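Local coordinates for Nrps/pks (Streptomyces albus, PDB 4OPE), which probably catalyses decarboxylative Claisen condensation, extending the growing acyl chain, as a ketosynthase domain of the oxazolomycin "AT-less" type I polyketide synthase, at residues Arg491-Asp503 against Ala541-Pro553. Numbering follows the deposited sequence.
Sequences REPMAHRLAVVFD and APELAEAWVRGAP
Arg-497 and Trp-548 meet where helix 541-550 packs antiparallel, at 170°, on the central strand 496-502 of a three-stranded antiparallel sheet; helices 458-473 and 505-516 cover its other face, an alpha/beta layering consistent with the KS-to-AT linker domain, separate from the large thiolase-fold sheet. The arginine is a worked example of how a buried charge is housed. Its CB rests on Val-549 CA at 3.9 Å, and CG passes the carbonyl O of Trp-548. A bend at chi2 (-86°) turns the chain across the indole, laying CD over the five-membered ring in a CH-pi contact. CZ then stands 4.1 Å from the centroid of the six-membered ring in a cation-pi pair, the two planes 35° apart, while Gly-551 CA, in the Schellman turn ending the helix, lies over the opposite guanidinium face. NE and NH2 both grip Met-494 O, NE at 2.7 Å, and NH1 donates to Trp-548 O at 3.1 Å. Replacing Arg-497 by leucine would probably leave both carbonyls without these donors and the indole face without its cation. Farther along, Val-501 CG1 reaches Ala-541 CB, and Ala-499 CB sits against Ala-545. Trp-548 NE1 is hydrogen-bonded to Leu-453 O of strand 449-455. Arg-497 NH1 meets Trp-548 O on a lone pair, the oxygen tilted from the guanidinium plane.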
loop_
_atom_site.group_PDB
_atom_site.type_symbol
_atom_site.label_atom_id
_atom_site.label_comp_id
_atom_site.label_asym_id
_atom_site.label_seq_id
_atom_site.Cartn_x
_atom_site.Cartn_y
_atom_site.Cartn_z
ATOM N N ARG A 491 -14.494 17.197 -22.017
ATOM C CA ARG A 491 -13.195 16.624 -22.227
ATOM C C ARG A 491 -12.105 17.635 -22.444
ATOM O O ARG A 491 -12.292 18.649 -23.085
ATOM C CB ARG A 491 -13.246 15.669 -23.418
ATOM C CG ARG A 491 -14.015 14.409 -23.068
ATOM C CD ARG A 491 -13.839 13.347 -24.130
ATOM N NE ARG A 491 -14.643 12.194 -23.782
ATOM C CZ ARG A 491 -14.592 11.035 -24.400
ATOM N NH1 ARG A 491 -13.769 10.853 -25.458
ATOM N NH2 ARG A 491 -15.393 10.076 -23.963
ATOM N N GLU A 492 -10.919 17.318 -21.978
ATOM C CA GLU A 492 -9.813 18.251 -22.061
ATOM C C GLU A 492 -9.498 18.579 -23.530
ATOM O O GLU A 492 -9.377 17.679 -24.367
ATOM C CB GLU A 492 -8.619 17.672 -21.369
ATOM C CG GLU A 492 -7.420 18.544 -21.470
ATOM C CD GLU A 492 -6.238 17.970 -20.729
ATOM O OE1 GLU A 492 -6.392 17.520 -19.543
ATOM O OE2 GLU A 492 -5.157 18.016 -21.356
ATOM N N PRO A 493 -9.416 19.881 -23.857
ATOM C CA PRO A 493 -9.180 20.306 -25.248
ATOM C C PRO A 493 -7.723 20.159 -25.616
ATOM O O PRO A 493 -6.850 20.561 -24.854
ATOM C CB PRO A 493 -9.581 21.802 -25.243
ATOM C CG PRO A 493 -10.356 21.998 -23.986
ATOM C CD PRO A 493 -9.794 21.020 -23.000
HETATM N N MSE A 494 -7.475 19.611 -26.791
HETATM C CA MSE A 494 -6.142 19.432 -27.299
HETATM C C MSE A 494 -5.929 20.159 -28.625
HETATM O O MSE A 494 -6.781 20.907 -29.114
HETATM C CB MSE A 494 -6.074 17.940 -27.465
HETATM C CG MSE A 494 -6.193 17.154 -26.156
HETATM SE SE MSE A 494 -5.762 15.253 -26.535
HETATM C CE MSE A 494 -6.449 14.563 -24.827
ATOM N N ALA A 495 -4.769 19.955 -29.219
ATOM C CA ALA A 495 -4.320 20.800 -30.316
ATOM C C ALA A 495 -5.148 20.640 -31.573
ATOM O O ALA A 495 -5.557 21.670 -32.145
ATOM C CB ALA A 495 -2.859 20.526 -30.623
ATOM N N HIS A 496 -5.385 19.398 -32.027
ATOM C CA HIS A 496 -6.059 19.179 -33.339
ATOM C C HIS A 496 -7.552 19.115 -33.184
ATOM O O HIS A 496 -8.052 18.354 -32.390
ATOM C CB HIS A 496 -5.543 17.933 -34.039
ATOM C CG HIS A 496 -4.129 18.065 -34.462
ATOM N ND1 HIS A 496 -3.745 18.007 -35.784
ATOM C CD2 HIS A 496 -3.022 18.401 -33.756
ATOM C CE1 HIS A 496 -2.452 18.275 -35.872
ATOM N NE2 HIS A 496 -1.986 18.502 -34.654
ATOM N N ARG A 497 -8.283 19.907 -33.947
ATOM C CA ARG A 497 -9.702 20.134 -33.668
ATOM C C ARG A 497 -10.560 19.672 -34.798
ATOM O O ARG A 497 -10.206 19.811 -35.970
ATOM C CB ARG A 497 -9.959 21.624 -33.424
ATOM C CG ARG A 497 -9.128 22.236 -32.292
ATOM C CD ARG A 497 -9.833 22.026 -30.986
ATOM N NE ARG A 497 -8.992 22.337 -29.860
ATOM C CZ ARG A 497 -9.227 23.273 -28.949
ATOM N NH1 ARG A 497 -10.298 24.047 -28.964
ATOM N NH2 ARG A 497 -8.369 23.403 -27.972
ATOM N N LEU A 498 -11.704 19.129 -34.431
ATOM C CA LEU A 498 -12.797 18.854 -35.374
ATOM C C LEU A 498 -14.156 19.317 -34.769
ATOM O O LEU A 498 -14.367 19.200 -33.586
ATOM C CB LEU A 498 -12.816 17.381 -35.742
ATOM C CG LEU A 498 -13.840 17.003 -36.786
ATOM C CD1 LEU A 498 -13.352 15.806 -37.578
ATOM C CD2 LEU A 498 -15.181 16.665 -36.179
ATOM N N ALA A 499 -15.065 19.849 -35.581
ATOM C CA ALA A 499 -16.404 20.163 -35.093
ATOM C C ALA A 499 -17.474 19.987 -36.136
ATOM O O ALA A 499 -17.242 20.176 -37.347
ATOM C CB ALA A 499 -16.458 21.576 -34.562
ATOM N N VAL A 500 -18.658 19.641 -35.661
ATOM C CA VAL A 500 -19.806 19.478 -36.524
ATOM C C VAL A 500 -21.009 20.046 -35.822
ATOM O O VAL A 500 -21.177 19.917 -34.602
ATOM C CB VAL A 500 -20.111 18.007 -36.800
ATOM C CG1 VAL A 500 -20.991 17.877 -38.013
ATOM C CG2 VAL A 500 -18.819 17.229 -37.014
ATOM N N VAL A 501 -21.849 20.693 -36.605
ATOM C CA VAL A 501 -23.160 21.112 -36.156
ATOM C C VAL A 501 -24.124 20.038 -36.546
ATOM O O VAL A 501 -24.048 19.535 -37.658
ATOM C CB VAL A 501 -23.575 22.411 -36.801
ATOM C CG1 VAL A 501 -24.843 22.901 -36.130
ATOM C CG2 VAL A 501 -22.453 23.417 -36.632
ATOM N N PHE A 502 -24.985 19.642 -35.617
ATOM C CA PHE A 502 -25.841 18.470 -35.852
ATOM C C PHE A 502 -27.128 18.549 -35.056
ATOM O O PHE A 502 -27.195 19.194 -33.997
ATOM C CB PHE A 502 -25.085 17.140 -35.593
ATOM C CG PHE A 502 -24.901 16.799 -34.118
ATOM C CD1 PHE A 502 -23.899 17.386 -33.364
ATOM C CD2 PHE A 502 -25.759 15.903 -33.483
ATOM C CE1 PHE A 502 -23.762 17.083 -32.017
ATOM C CE2 PHE A 502 -25.630 15.619 -32.144
ATOM C CZ PHE A 502 -24.597 16.182 -31.412
ATOM N N ASP A 503 -28.144 17.878 -35.583
ATOM C CA ASP A 503 -29.476 17.892 -34.979
ATOM C C ASP A 503 -29.750 16.595 -34.237
ATOM O O ASP A 503 -30.468 16.563 -33.243
ATOM C CB ASP A 503 -30.551 18.002 -36.084
ATOM C CG ASP A 503 -30.396 19.216 -36.960
ATOM O OD1 ASP A 503 -30.205 20.327 -36.412
ATOM O OD2 ASP A 503 -30.506 19.056 -38.202
ATOM N N ALA A 541 -24.794 27.171 -32.382
ATOM C CA ALA A 541 -23.884 26.069 -32.617
ATOM C C ALA A 541 -22.808 26.384 -33.675
ATOM O O ALA A 541 -21.644 26.109 -33.461
ATOM C CB ALA A 541 -24.695 24.820 -32.980
ATOM N N PRO A 542 -23.196 26.959 -34.826
ATOM C CA PRO A 542 -22.180 27.353 -35.829
ATOM C C PRO A 542 -21.106 28.262 -35.241
ATOM O O PRO A 542 -19.913 28.144 -35.567
ATOM C CB PRO A 542 -22.975 28.132 -36.870
ATOM C CG PRO A 542 -24.407 27.820 -36.619
ATOM C CD PRO A 542 -24.553 27.387 -35.193
ATOM N N GLU A 543 -21.534 29.170 -34.377
ATOM C CA GLU A 543 -20.604 30.071 -33.696
ATOM C C GLU A 543 -19.693 29.324 -32.772
ATOM O O GLU A 543 -18.515 29.617 -32.712
ATOM C CB GLU A 543 -21.362 31.157 -32.905
ATOM C CG GLU A 543 -22.056 32.165 -33.788
ATOM C CD GLU A 543 -22.801 33.212 -32.986
ATOM O OE1 GLU A 543 -23.917 32.891 -32.492
ATOM O OE2 GLU A 543 -22.286 34.376 -32.909
ATOM N N LEU A 544 -20.264 28.367 -32.062
ATOM C CA LEU A 544 -19.528 27.480 -31.156
ATOM C C LEU A 544 -18.580 26.591 -31.902
ATOM O O LEU A 544 -17.401 26.502 -31.559
ATOM C CB LEU A 544 -20.488 26.627 -30.325
ATOM C CG LEU A 544 -21.436 27.455 -29.416
ATOM C CD1 LEU A 544 -22.312 26.566 -28.547
ATOM C CD2 LEU A 544 -20.652 28.416 -28.553
ATOM N N ALA A 545 -19.093 25.960 -32.939
ATOM C CA ALA A 545 -18.272 25.192 -33.841
ATOM C C ALA A 545 -17.083 25.972 -34.341
ATOM O O ALA A 545 -15.978 25.504 -34.301
ATOM C CB ALA A 545 -19.110 24.728 -35.012
ATOM N N GLU A 546 -17.288 27.172 -34.832
ATOM C CA GLU A 546 -16.155 27.922 -35.414
ATOM C C GLU A 546 -15.082 28.288 -34.367
ATOM O O GLU A 546 -13.893 28.339 -34.655
ATOM C CB GLU A 546 -16.665 29.167 -36.167
ATOM C CG GLU A 546 -17.360 28.848 -37.512
ATOM C CD GLU A 546 -17.993 30.084 -38.199
ATOM O OE1 GLU A 546 -18.549 30.958 -37.486
ATOM O OE2 GLU A 546 -17.941 30.198 -39.456
ATOM N N ALA A 547 -15.512 28.544 -33.145
ATOM C CA ALA A 547 -14.607 28.933 -32.088
ATOM C C ALA A 547 -13.754 27.766 -31.646
ATOM O O ALA A 547 -12.582 27.916 -31.445
ATOM C CB ALA A 547 -15.408 29.484 -30.915
ATOM N N TRP A 548 -14.372 26.597 -31.505
ATOM C CA TRP A 548 -13.693 25.383 -31.175
ATOM C C TRP A 548 -12.587 25.063 -32.138
ATOM O O TRP A 548 -11.469 24.745 -31.731
ATOM C CB TRP A 548 -14.696 24.237 -31.154
ATOM C CG TRP A 548 -14.097 22.914 -30.781
ATOM C CD1 TRP A 548 -13.871 21.821 -31.615
ATOM C CD2 TRP A 548 -13.626 22.556 -29.512
ATOM N NE1 TRP A 548 -13.295 20.819 -30.901
ATOM C CE2 TRP A 548 -13.136 21.245 -29.603
ATOM C CE3 TRP A 548 -13.574 23.214 -28.292
ATOM C CZ2 TRP A 548 -12.598 20.580 -28.513
ATOM C CZ3 TRP A 548 -13.031 22.559 -27.194
ATOM C CH2 TRP A 548 -12.551 21.255 -27.316
ATOM N N VAL A 549 -12.889 25.112 -33.420
ATOM C CA VAL A 549 -11.870 24.907 -34.448
ATOM C C VAL A 549 -10.723 25.935 -34.425
ATOM O O VAL A 549 -9.560 25.570 -34.686
ATOM C CB VAL A 549 -12.537 24.786 -35.832
ATOM C CG1 VAL A 549 -11.522 24.766 -36.948
ATOM C CG2 VAL A 549 -13.347 23.489 -35.842
ATOM N N ARG A 550 -11.004 27.187 -34.066
ATOM C CA ARG A 550 -9.882 28.162 -33.858
ATOM C C ARG A 550 -8.965 27.848 -32.669
ATOM O O ARG A 550 -7.801 28.317 -32.633
ATOM C CB ARG A 550 -10.375 29.574 -33.600
ATOM C CG ARG A 550 -11.192 30.215 -34.689
ATOM C CD ARG A 550 -11.366 31.682 -34.363
ATOM N NE ARG A 550 -12.411 31.968 -33.382
ATOM C CZ ARG A 550 -13.698 32.074 -33.688
ATOM N NH1 ARG A 550 -14.145 31.864 -34.931
ATOM N NH2 ARG A 550 -14.559 32.353 -32.743
ATOM N N GLY A 551 -9.499 27.111 -31.693
ATOM C CA GLY A 551 -8.756 26.732 -30.489
ATOM C C GLY A 551 -9.396 27.167 -29.191
ATOM O O GLY A 551 -8.821 26.967 -28.120
ATOM N N ALA A 552 -10.585 27.738 -29.276
ATOM C CA ALA A 552 -11.245 28.331 -28.122
ATOM C C ALA A 552 -12.054 27.304 -27.370
ATOM O O ALA A 552 -12.697 26.458 -27.981
ATOM C CB ALA A 552 -12.169 29.465 -28.559
ATOM N N PRO A 553 -12.066 27.391 -26.038
ATOM C CA PRO A 553 -12.857 26.400 -25.315
ATOM C C PRO A 553 -14.304 26.750 -25.426
ATOM O O PRO A 553 -14.613 27.886 -25.466
ATOM C CB PRO A 553 -12.426 26.576 -23.849
ATOM C CG PRO A 553 -11.838 27.964 -23.759
ATOM C CD PRO A 553 -11.368 28.343 -25.148
#